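Local atomic coordinates of triphenylmethane reductase (PDB entry 2VRC), a protein that binds NADP(+) and probably uses the reduced cofactor to reduce triphenylmethane dyes. Residues Y143-V148 / V173-L178; F1-T6 / V67-F72; G159-N164 / K219-Q224. The protein carries 4 engineered substitutions. All coordinates share one frame; numbering follows the deposited sequence.

How the contacts relate
Contact 2 is buried. It pairs strands 3-5 and 69-72 of the seven-stranded parallel sheet. Its chemistry is backbone hydrogen bonding, with mostly apolar side chains on the two faces. Contact 3 is also a parallel pair, but only three of its touching residues are buried. It lies on the opposite side of the chain's centre, about 43 Å from contact 2 between centres, and adds a threonine-histidine bond. Contact 1 is more central: its centre is about 8 Å from that of the chain. It joins a loop to the start of helix 175-186 and depends on a salt bridge and a ring contact. It holds two NADP(+)-binding residues.

Contact 1. Residues Y143-V148 / V173-L178; sequences YTDFFV and VTRNEL
Arg175 NH1 donates to Asp145 OD1 at 2.6 Å, and this bond is also a salt bridge. It is nearly straight, with an N-H...O angle of 168°. The carboxylate oxygen lies almost in the guanidinium plane. The other oxygen, Asp145 OD2, takes a weak bond from Arg175 N at 3.3 Å. Beside it, Thr144 N donates to Val173 O at 2.8 Å, from above the carbonyl plane. These bonds tie the loop after strand 135-140 to a helix start. Thr144 OG1 has its partner in Ser172 OG. Thr174 is the N-cap of helix 175-186, and its OG1 accepts from Glu177 N at 3.3 Å. Tyr143 and Arg175 both belong to the NADP(+) site of this Rossmann-type protein. Tyr143 touches Leu12 and Arg175 touches Gln11, two more residues of that site. Arg175 CG sits 3.5 Å from the Tyr143 ring centroid, over one face, a CH-pi contact. The arginine chain bends at chi2 and chi3, and Tyr143 CD2 lies over one face of the guanidinium, with the two planes 31° apart. Leu178 CD1 packs against the ring edge, 3.6 Å from Tyr143 CE1.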
loop_
_atom_site.group_PDB
_atom_site.type_symbol
_atom_site.label_atom_id
_atom_site.label_comp_id
_atom_site.label_asym_id
_atom_site.label_seq_id
_atom_site.Cartn_x
_atom_site.Cartn_y
_atom_site.Cartn_z
ATOM N N TYR A 143 35.193 -14.541 -6.026
ATOM C CA TYR A 143 36.147 -13.930 -5.137
ATOM C C TYR A 143 37.449 -14.655 -5.244
ATOM O O TYR A 143 37.472 -15.880 -5.235
ATOM C CB TYR A 143 35.659 -14.019 -3.690
ATOM C CG TYR A 143 34.449 -13.164 -3.356
ATOM C CD1 TYR A 143 34.149 -12.007 -4.087
ATOM C CD2 TYR A 143 33.637 -13.490 -2.268
ATOM C CE1 TYR A 143 33.068 -11.210 -3.753
ATOM C CE2 TYR A 143 32.555 -12.708 -1.928
ATOM C CZ TYR A 143 32.273 -11.568 -2.673
ATOM O OH TYR A 143 31.194 -10.800 -2.332
ATOM N N THR A 144 38.545 -13.916 -5.324
ATOM C CA THR A 144 39.834 -14.576 -5.430
ATOM C C THR A 144 40.099 -15.418 -4.182
ATOM O O THR A 144 40.647 -16.540 -4.255
ATOM C CB THR A 144 40.945 -13.570 -5.695
ATOM O OG1 THR A 144 40.828 -13.130 -7.046
ATOM C CG2 THR A 144 42.355 -14.212 -5.476
ATOM N N ASP A 145 39.677 -14.895 -3.042
ATOM C CA ASP A 145 39.928 -15.569 -1.773
ATOM C C ASP A 145 39.111 -16.829 -1.548
ATOM O O ASP A 145 39.373 -17.570 -0.599
ATOM C CB ASP A 145 39.841 -14.608 -0.583
ATOM C CG ASP A 145 38.761 -13.552 -0.764
ATOM O OD1 ASP A 145 37.659 -13.846 -0.187
ATOM O OD2 ASP A 145 39.011 -12.484 -1.485
ATOM N N PHE A 146 38.152 -17.106 -2.434
ATOM C CA PHE A 146 37.464 -18.391 -2.403
ATOM C C PHE A 146 38.444 -19.540 -2.745
ATOM O O PHE A 146 38.297 -20.653 -2.267
ATOM C CB PHE A 146 36.304 -18.347 -3.375
ATOM C CG PHE A 146 35.476 -19.595 -3.411
ATOM C CD1 PHE A 146 34.424 -19.766 -2.514
ATOM C CD2 PHE A 146 35.738 -20.594 -4.344
ATOM C CE1 PHE A 146 33.624 -20.926 -2.552
ATOM C CE2 PHE A 146 34.940 -21.756 -4.397
ATOM C CZ PHE A 146 33.886 -21.921 -3.485
ATOM N N PHE A 147 39.455 -19.239 -3.551
ATOM C CA PHE A 147 40.480 -20.186 -3.954
ATOM C C PHE A 147 41.813 -19.941 -3.260
ATOM O O PHE A 147 42.560 -20.877 -3.024
ATOM C CB PHE A 147 40.716 -20.081 -5.457
ATOM C CG PHE A 147 39.460 -20.034 -6.259
ATOM C CD1 PHE A 147 38.823 -21.196 -6.634
ATOM C CD2 PHE A 147 38.907 -18.817 -6.627
ATOM C CE1 PHE A 147 37.649 -21.165 -7.370
ATOM C CE2 PHE A 147 37.753 -18.762 -7.382
ATOM C CZ PHE A 147 37.108 -19.940 -7.751
ATOM N N VAL A 148 42.113 -18.677 -2.966
ATOM C CA VAL A 148 43.424 -18.271 -2.440
ATOM C C VAL A 148 43.234 -17.806 -1.001
ATOM O O VAL A 148 42.865 -16.656 -0.731
ATOM C CB VAL A 148 44.048 -17.164 -3.320
ATOM C CG1 VAL A 148 45.336 -16.660 -2.754
ATOM C CG2 VAL A 148 44.232 -17.662 -4.772
ATOM N N VAL A 173 38.594 -11.817 -8.536
ATOM C CA VAL A 173 39.038 -10.539 -8.000
ATOM C C VAL A 173 38.921 -10.597 -6.488
ATOM O O VAL A 173 38.013 -11.285 -5.943
ATOM C CB VAL A 173 38.168 -9.350 -8.485
ATOM C CG1 VAL A 173 38.837 -7.996 -8.078
ATOM C CG2 VAL A 173 37.995 -9.380 -9.962
ATOM N N THR A 174 39.818 -9.890 -5.799
ATOM C CA THR A 174 39.828 -9.949 -4.355
ATOM C C THR A 174 38.577 -9.211 -3.901
ATOM O O THR A 174 38.081 -8.339 -4.613
ATOM C CB THR A 174 41.107 -9.265 -3.737
ATOM O OG1 THR A 174 41.201 -7.912 -4.200
ATOM C CG2 THR A 174 42.347 -9.981 -4.161
ATOM N N ARG A 175 38.091 -9.520 -2.705
ATOM C CA ARG A 175 36.979 -8.770 -2.123
ATOM C C ARG A 175 37.333 -7.317 -1.910
ATOM O O ARG A 175 36.496 -6.445 -2.163
ATOM C CB ARG A 175 36.533 -9.382 -0.807
ATOM C CG ARG A 175 35.651 -10.625 -0.950
ATOM C CD ARG A 175 35.906 -11.514 0.227
ATOM N NE ARG A 175 34.691 -11.973 0.863
ATOM C CZ ARG A 175 34.440 -13.247 1.151
ATOM N NH1 ARG A 175 35.326 -14.190 0.859
ATOM N NH2 ARG A 175 33.297 -13.575 1.745
ATOM N N ASN A 176 38.558 -7.048 -1.448
ATOM C CA ASN A 176 39.002 -5.671 -1.288
ATOM C C ASN A 176 38.837 -4.813 -2.535
ATOM O O ASN A 176 38.381 -3.679 -2.448
ATOM C CB ASN A 176 40.435 -5.595 -0.837
ATOM C CG ASN A 176 40.777 -4.235 -0.299
ATOM O OD1 ASN A 176 41.890 -3.755 -0.460
ATOM N ND2 ASN A 176 39.814 -3.592 0.341
ATOM N N GLU A 177 39.199 -5.356 -3.696
ATOM C CA GLU A 177 39.077 -4.602 -4.944
ATOM C C GLU A 177 37.631 -4.413 -5.387
ATOM O O GLU A 177 37.246 -3.324 -5.833
ATOM C CB GLU A 177 39.945 -5.222 -6.043
ATOM C CG GLU A 177 41.419 -5.152 -5.691
ATOM C CD GLU A 177 42.324 -5.980 -6.628
ATOM O OE1 GLU A 177 41.999 -7.169 -6.940
ATOM O OE2 GLU A 177 43.391 -5.419 -7.016
ATOM N N LEU A 178 36.816 -5.451 -5.227
ATOM C CA LEU A 178 35.402 -5.302 -5.491
ATOM C C LEU A 178 34.741 -4.275 -4.565
ATOM O O LEU A 178 33.794 -3.582 -4.976
ATOM C CB LEU A 178 34.705 -6.648 -5.386
ATOM C CG LEU A 178 35.153 -7.629 -6.474
ATOM C CD1 LEU A 178 34.611 -9.015 -6.191
ATOM C CD2 LEU A 178 34.724 -7.111 -7.854
#

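Contact 2. Residues F1-T6 / V67-F72. Unlike the reference sequence in segment 1-6: Phe1 (reference Met).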
loop_
_atom_site.group_PDB
_atom_site.type_symbol
_atom_site.label_atom_id
_atom_site.label_comp_id
_atom_site.label_asym_id
_atom_site.label_seq_id
_atom_site.Cartn_x
_atom_site.Cartn_y
_atom_site.Cartn_z
ATOM N N PHE A 1 21.813 14.005 3.673
ATOM C CA PHE A 1 22.523 13.052 2.762
ATOM C C PHE A 1 23.180 11.905 3.550
ATOM O O PHE A 1 23.497 12.081 4.748
ATOM C CB PHE A 1 23.577 13.762 1.879
ATOM C CG PHE A 1 24.374 12.810 0.993
ATOM C CD1 PHE A 1 23.762 12.152 -0.091
ATOM C CD2 PHE A 1 25.722 12.564 1.243
ATOM C CE1 PHE A 1 24.492 11.256 -0.921
ATOM C CE2 PHE A 1 26.465 11.671 0.428
ATOM C CZ PHE A 1 25.848 11.015 -0.663
ATOM N N SER A 2 23.384 10.758 2.872
ATOM C CA SER A 2 23.920 9.527 3.480
ATOM C C SER A 2 24.065 8.351 2.500
ATOM O O SER A 2 23.372 8.273 1.478
ATOM C CB SER A 2 23.037 9.083 4.641
ATOM O OG SER A 2 21.702 8.941 4.201
ATOM N N ILE A 3 24.977 7.443 2.839
ATOM C CA ILE A 3 25.184 6.194 2.118
ATOM C C ILE A 3 25.089 5.046 3.115
ATOM O O ILE A 3 25.754 5.070 4.148
ATOM C CB ILE A 3 26.554 6.167 1.438
ATOM C CG1 ILE A 3 26.608 7.179 0.299
ATOM C CG2 ILE A 3 26.847 4.786 0.868
ATOM C CD1 ILE A 3 28.016 7.741 0.049
ATOM N N ALA A 4 24.253 4.062 2.828
ATOM C CA ALA A 4 24.115 2.909 3.696
ATOM C C ALA A 4 24.610 1.625 3.021
ATOM O O ALA A 4 24.495 1.433 1.797
ATOM C CB ALA A 4 22.682 2.740 4.134
ATOM N N VAL A 5 25.144 0.738 3.849
ATOM C CA VAL A 5 25.753 -0.465 3.387
ATOM C C VAL A 5 25.137 -1.588 4.164
ATOM O O VAL A 5 25.214 -1.622 5.370
ATOM C CB VAL A 5 27.279 -0.443 3.682
ATOM C CG1 VAL A 5 27.946 -1.686 3.145
ATOM C CG2 VAL A 5 27.927 0.798 3.076
ATOM N N THR A 6 24.537 -2.537 3.485
ATOM C CA THR A 6 24.025 -3.700 4.177
ATOM C C THR A 6 25.198 -4.683 4.314
ATOM O O THR A 6 26.278 -4.436 3.762
ATOM C CB THR A 6 22.872 -4.321 3.426
ATOM O OG1 THR A 6 23.349 -4.765 2.159
ATOM C CG2 THR A 6 21.763 -3.295 3.195
ATOM N N VAL A 67 17.668 7.300 3.647
ATOM C CA VAL A 67 18.965 7.127 2.988
ATOM C C VAL A 67 18.936 7.544 1.514
ATOM O O VAL A 67 17.939 7.308 0.815
ATOM C CB VAL A 67 19.643 5.726 3.261
ATOM C CG1 VAL A 67 19.078 5.059 4.527
ATOM C CG2 VAL A 67 19.620 4.787 2.059
ATOM N N SER A 68 20.003 8.210 1.067
ATOM C CA SER A 68 20.114 8.643 -0.328
ATOM C C SER A 68 20.589 7.475 -1.174
ATOM O O SER A 68 19.873 7.042 -2.083
ATOM C CB SER A 68 21.095 9.807 -0.521
ATOM O OG SER A 68 20.814 10.892 0.340
ATOM N N LYS A 69 21.803 6.994 -0.886
ATOM C CA LYS A 69 22.408 5.882 -1.652
ATOM C C LYS A 69 22.517 4.625 -0.795
ATOM O O LYS A 69 23.103 4.677 0.302
ATOM C CB LYS A 69 23.795 6.261 -2.153
ATOM C CG LYS A 69 23.851 7.556 -2.939
ATOM C CD LYS A 69 25.166 7.695 -3.672
ATOM C CE LYS A 69 25.060 8.700 -4.798
ATOM N NZ LYS A 69 26.188 8.505 -5.775
ATOM N N LEU A 70 21.928 3.527 -1.276
ATOM C CA LEU A 70 22.026 2.218 -0.614
ATOM C C LEU A 70 22.891 1.203 -1.406
ATOM O O LEU A 70 22.663 0.970 -2.590
ATOM C CB LEU A 70 20.627 1.624 -0.393
ATOM C CG LEU A 70 20.552 0.168 0.078
ATOM C CD1 LEU A 70 20.993 0.032 1.541
ATOM C CD2 LEU A 70 19.169 -0.387 -0.121
ATOM N N LEU A 71 23.895 0.626 -0.755
ATOM C CA LEU A 71 24.619 -0.501 -1.300
ATOM C C LEU A 71 24.005 -1.700 -0.674
ATOM O O LEU A 71 24.120 -1.884 0.537
ATOM C CB LEU A 71 26.086 -0.485 -0.917
ATOM C CG LEU A 71 26.880 -1.734 -1.339
ATOM C CD1 LEU A 71 26.800 -1.934 -2.851
ATOM C CD2 LEU A 71 28.330 -1.600 -0.894
ATOM N N PHE A 72 23.382 -2.510 -1.523
ATOM C CA PHE A 72 22.655 -3.684 -1.170
ATOM C C PHE A 72 23.590 -4.852 -1.475
ATOM O O PHE A 72 23.796 -5.208 -2.643
ATOM C CB PHE A 72 21.390 -3.681 -2.058
ATOM C CG PHE A 72 20.595 -4.963 -2.079
ATOM C CD1 PHE A 72 20.814 -5.999 -1.171
ATOM C CD2 PHE A 72 19.549 -5.098 -2.992
ATOM C CE1 PHE A 72 20.041 -7.191 -1.201
ATOM C CE2 PHE A 72 18.765 -6.281 -3.058
ATOM C CZ PHE A 72 19.007 -7.338 -2.133
#
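Ser2 O accepts from Lys69 N at 3.1 Å, the first backbone bond between the parallel strands 3-5 and 69-72. Ser68 N adds a weak second bond to the same oxygen. Next, Ala4 N donates to Lys69 O at 2.8 Å. Ala4 O then accepts from Leu71 N at 2.7 Å, and Thr6 N donates to Leu71 O at 3.0 Å. Ala4 uses both its N and its O on this neighbour. Ile3 and Val5 turn theirs the other way, and bond to Gln28, Ile30 and Ile32 on and just before strand 29-33. The pair is the middle of the parallel Rossmann sheet, where strand 3-5 lies between strands 29-33 and 69-72. The end of strand 3-5 leads toward the NADP(+)-binding residues Thr9 to Leu12. Thr6 OG1 is hydrogen-bonded to Tyr54 OH, a cofactor-site residue, and to Ile73 N. With chi1 at 63° the hydroxyl lies between its own backbone N and carbonyl carbon, and from there it reaches both partners. Lys69 NZ is bonded to Leu186 O, beyond the pair. On the face of Ile3, Val5 and Leu71, Val5 CG1 lies alongside Leu71 CD2 at 4.1 Å, and helix 11-23 packs on these residues. On the other face Leu70 CD1 meets both Ala4 CB, at 4.1 Å, and Thr6 CG2, at 3.8 Å. Phe1, where the reference sequence has methionine, brings its ring to Ser68 OG, 3.2 Å from Phe1 CD1.

Contact 3. Residues G159-N164 / K219-Q224; sequences GAIVTN and KKVVHQ
Backbone bonds join Gly159-Thr163 to Val222-Gln224 as a short parallel pair. Val222 N donates to Gly159 O at 2.9 Å, and Ile161 N donates to Val222 O at the same distance of 2.9 Å. Gln224 N closes on Ile161 O at 2.7 Å. A weak bond from Thr163 N to Gln224 O ends the ladder. CA-H...O contacts lie between these bonds, among them Ala160 CA to Val222 O at 3.2 Å. The short strand axes run at 25° to each other.

The side-chain hydrogen bond is between Thr163 OG1 and His223 NE2, at 2.8 Å. Either atom could be the donor. The hydroxyl lies at the ring edge, in its plane, and is also hydrogen-bonded to Ala165 N. With CG anti to the backbone N (chi1 176°), the imidazole reaches across to Thr163. Ile161 O meets the ring edge too, 3.3 Å from His223 CD2. His223 ND1 is bonded to Asp207 OD2, so both ring nitrogens have partners and the ring's rotation is fixed. Lys219 NZ comes near Gly159 but is bonded to Thr156 O. Gly159, with positive phi, is the first residue after helix 152-158.

Apolar contacts are few. Ile161 CG1 meets Val221 CG1 at 4.1 Å, the two side chains crossing at about a right angle. Ala160 CB faces Val222 CG2 more loosely. Val162 and Gln224 lie side by side, a methyl beside a polar oxygen, with Val162 CG2 3.8 Å from Gln224 OE1.

This two-stranded sheet is separate from the seven-stranded one and lies away from the NADP(+) site. Helix 206-217 packs on Ile161 through Leu209, Ala210 and Leu213. Val162 rests on Glu231 and Phe234 of helix 228-238, while Thr163 touches Tyr252 of helix 242-255.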
loop_
_atom_site.group_PDB
_atom_site.type_symbol
_atom_site.label_atom_id
_atom_site.label_comp_id
_atom_site.label_asym_id
_atom_site.label_seq_id
_atom_site.Cartn_x
_atom_site.Cartn_y
_atom_site.Cartn_z
ATOM N N GLY A 159 51.306 -31.360 -1.346
ATOM C CA GLY A 159 52.026 -31.371 -2.626
ATOM C C GLY A 159 51.111 -31.064 -3.797
ATOM O O GLY A 159 51.567 -30.928 -4.935
ATOM N N ALA A 160 49.813 -30.931 -3.525
ATOM C CA ALA A 160 48.834 -30.826 -4.609
ATOM C C ALA A 160 47.669 -29.909 -4.303
ATOM O O ALA A 160 47.126 -29.913 -3.191
ATOM C CB ALA A 160 48.322 -32.214 -5.005
ATOM N N ILE A 161 47.301 -29.105 -5.297
ATOM C CA ILE A 161 45.984 -28.511 -5.329
ATOM C C ILE A 161 45.076 -29.435 -6.143
ATOM O O ILE A 161 45.286 -29.645 -7.336
ATOM C CB ILE A 161 45.996 -27.120 -5.940
ATOM C CG1 ILE A 161 46.899 -26.206 -5.133
ATOM C CG2 ILE A 161 44.599 -26.539 -5.929
ATOM C CD1 ILE A 161 47.233 -24.946 -5.876
ATOM N N VAL A 162 44.077 -29.999 -5.490
ATOM C CA VAL A 162 43.140 -30.894 -6.162
ATOM C C VAL A 162 41.854 -30.139 -6.488
ATOM O O VAL A 162 41.159 -29.683 -5.585
ATOM C CB VAL A 162 42.875 -32.145 -5.280
ATOM C CG1 VAL A 162 41.944 -33.153 -5.978
ATOM C CG2 VAL A 162 44.222 -32.814 -4.905
ATOM N N THR A 163 41.561 -29.978 -7.778
ATOM C CA THR A 163 40.296 -29.398 -8.207
ATOM C C THR A 163 39.646 -30.245 -9.312
ATOM O O THR A 163 40.269 -31.165 -9.825
ATOM C CB THR A 163 40.469 -27.988 -8.763
ATOM O OG1 THR A 163 40.846 -28.053 -10.144
ATOM C CG2 THR A 163 41.501 -27.204 -7.988
ATOM N N ASN A 164 38.406 -29.924 -9.684
ATOM C CA ASN A 164 37.850 -30.429 -10.937
ATOM C C ASN A 164 37.654 -29.279 -11.933
ATOM O O ASN A 164 36.702 -29.276 -12.712
ATOM C CB ASN A 164 36.561 -31.244 -10.747
ATOM C CG ASN A 164 35.449 -30.468 -10.020
ATOM O OD1 ASN A 164 35.659 -29.951 -8.936
ATOM N ND2 ASN A 164 34.243 -30.435 -10.605
ATOM N N LYS A 219 58.253 -25.210 -1.482
ATOM C CA LYS A 219 57.975 -26.627 -1.573
ATOM C C LYS A 219 57.193 -26.892 -2.855
ATOM O O LYS A 219 56.337 -26.091 -3.209
ATOM C CB LYS A 219 57.194 -27.086 -0.330
ATOM C CG LYS A 219 57.064 -28.597 -0.219
ATOM C CD LYS A 219 56.229 -29.056 0.990
ATOM C CE LYS A 219 55.762 -30.524 0.791
ATOM N NZ LYS A 219 54.857 -30.679 -0.427
ATOM N N LYS A 220 57.468 -28.003 -3.534
ATOM C CA LYS A 220 56.814 -28.317 -4.811
ATOM C C LYS A 220 55.317 -28.565 -4.674
ATOM O O LYS A 220 54.895 -29.403 -3.898
ATOM C CB LYS A 220 57.480 -29.520 -5.485
ATOM C CG LYS A 220 56.962 -29.840 -6.876
ATOM C CD LYS A 220 57.573 -31.108 -7.463
ATOM C CE LYS A 220 56.857 -31.449 -8.780
ATOM N NZ LYS A 220 57.389 -32.697 -9.422
ATOM N N VAL A 221 54.515 -27.817 -5.422
ATOM C CA VAL A 221 53.078 -28.010 -5.442
ATOM C C VAL A 221 52.600 -28.091 -6.888
ATOM O O VAL A 221 53.009 -27.279 -7.726
ATOM C CB VAL A 221 52.328 -26.888 -4.689
ATOM C CG1 VAL A 221 50.829 -27.155 -4.720
ATOM C CG2 VAL A 221 52.795 -26.823 -3.249
ATOM N N VAL A 222 51.752 -29.081 -7.178
ATOM C CA VAL A 222 51.209 -29.258 -8.539
ATOM C C VAL A 222 49.701 -29.143 -8.521
ATOM O O VAL A 222 49.066 -29.439 -7.514
ATOM C CB VAL A 222 51.618 -30.634 -9.187
ATOM C CG1 VAL A 222 53.058 -30.642 -9.476
ATOM C CG2 VAL A 222 51.292 -31.836 -8.295
ATOM N N HIS A 223 49.114 -28.698 -9.620
ATOM C CA HIS A 223 47.661 -28.798 -9.761
ATOM C C HIS A 223 47.347 -30.232 -10.141
ATOM O O HIS A 223 47.982 -30.797 -11.030
ATOM C CB HIS A 223 47.137 -27.811 -10.819
ATOM C CG HIS A 223 45.668 -27.918 -11.089
ATOM N ND1 HIS A 223 45.122 -27.661 -12.324
ATOM C CD2 HIS A 223 44.626 -28.258 -10.286
ATOM C CE1 HIS A 223 43.810 -27.832 -12.273
ATOM N NE2 HIS A 223 43.483 -28.196 -11.048
ATOM N N GLN A 224 46.390 -30.837 -9.451
ATOM C CA GLN A 224 45.920 -32.165 -9.843
ATOM C C GLN A 224 44.455 -32.129 -10.206
ATOM O O GLN A 224 43.582 -32.251 -9.350
ATOM C CB GLN A 224 46.157 -33.169 -8.725
ATOM C CG GLN A 224 46.209 -34.619 -9.176
ATOM C CD GLN A 224 46.108 -35.578 -7.997
ATOM O OE1 GLN A 224 46.487 -35.234 -6.858
ATOM N NE2 GLN A 224 45.585 -36.792 -8.260
#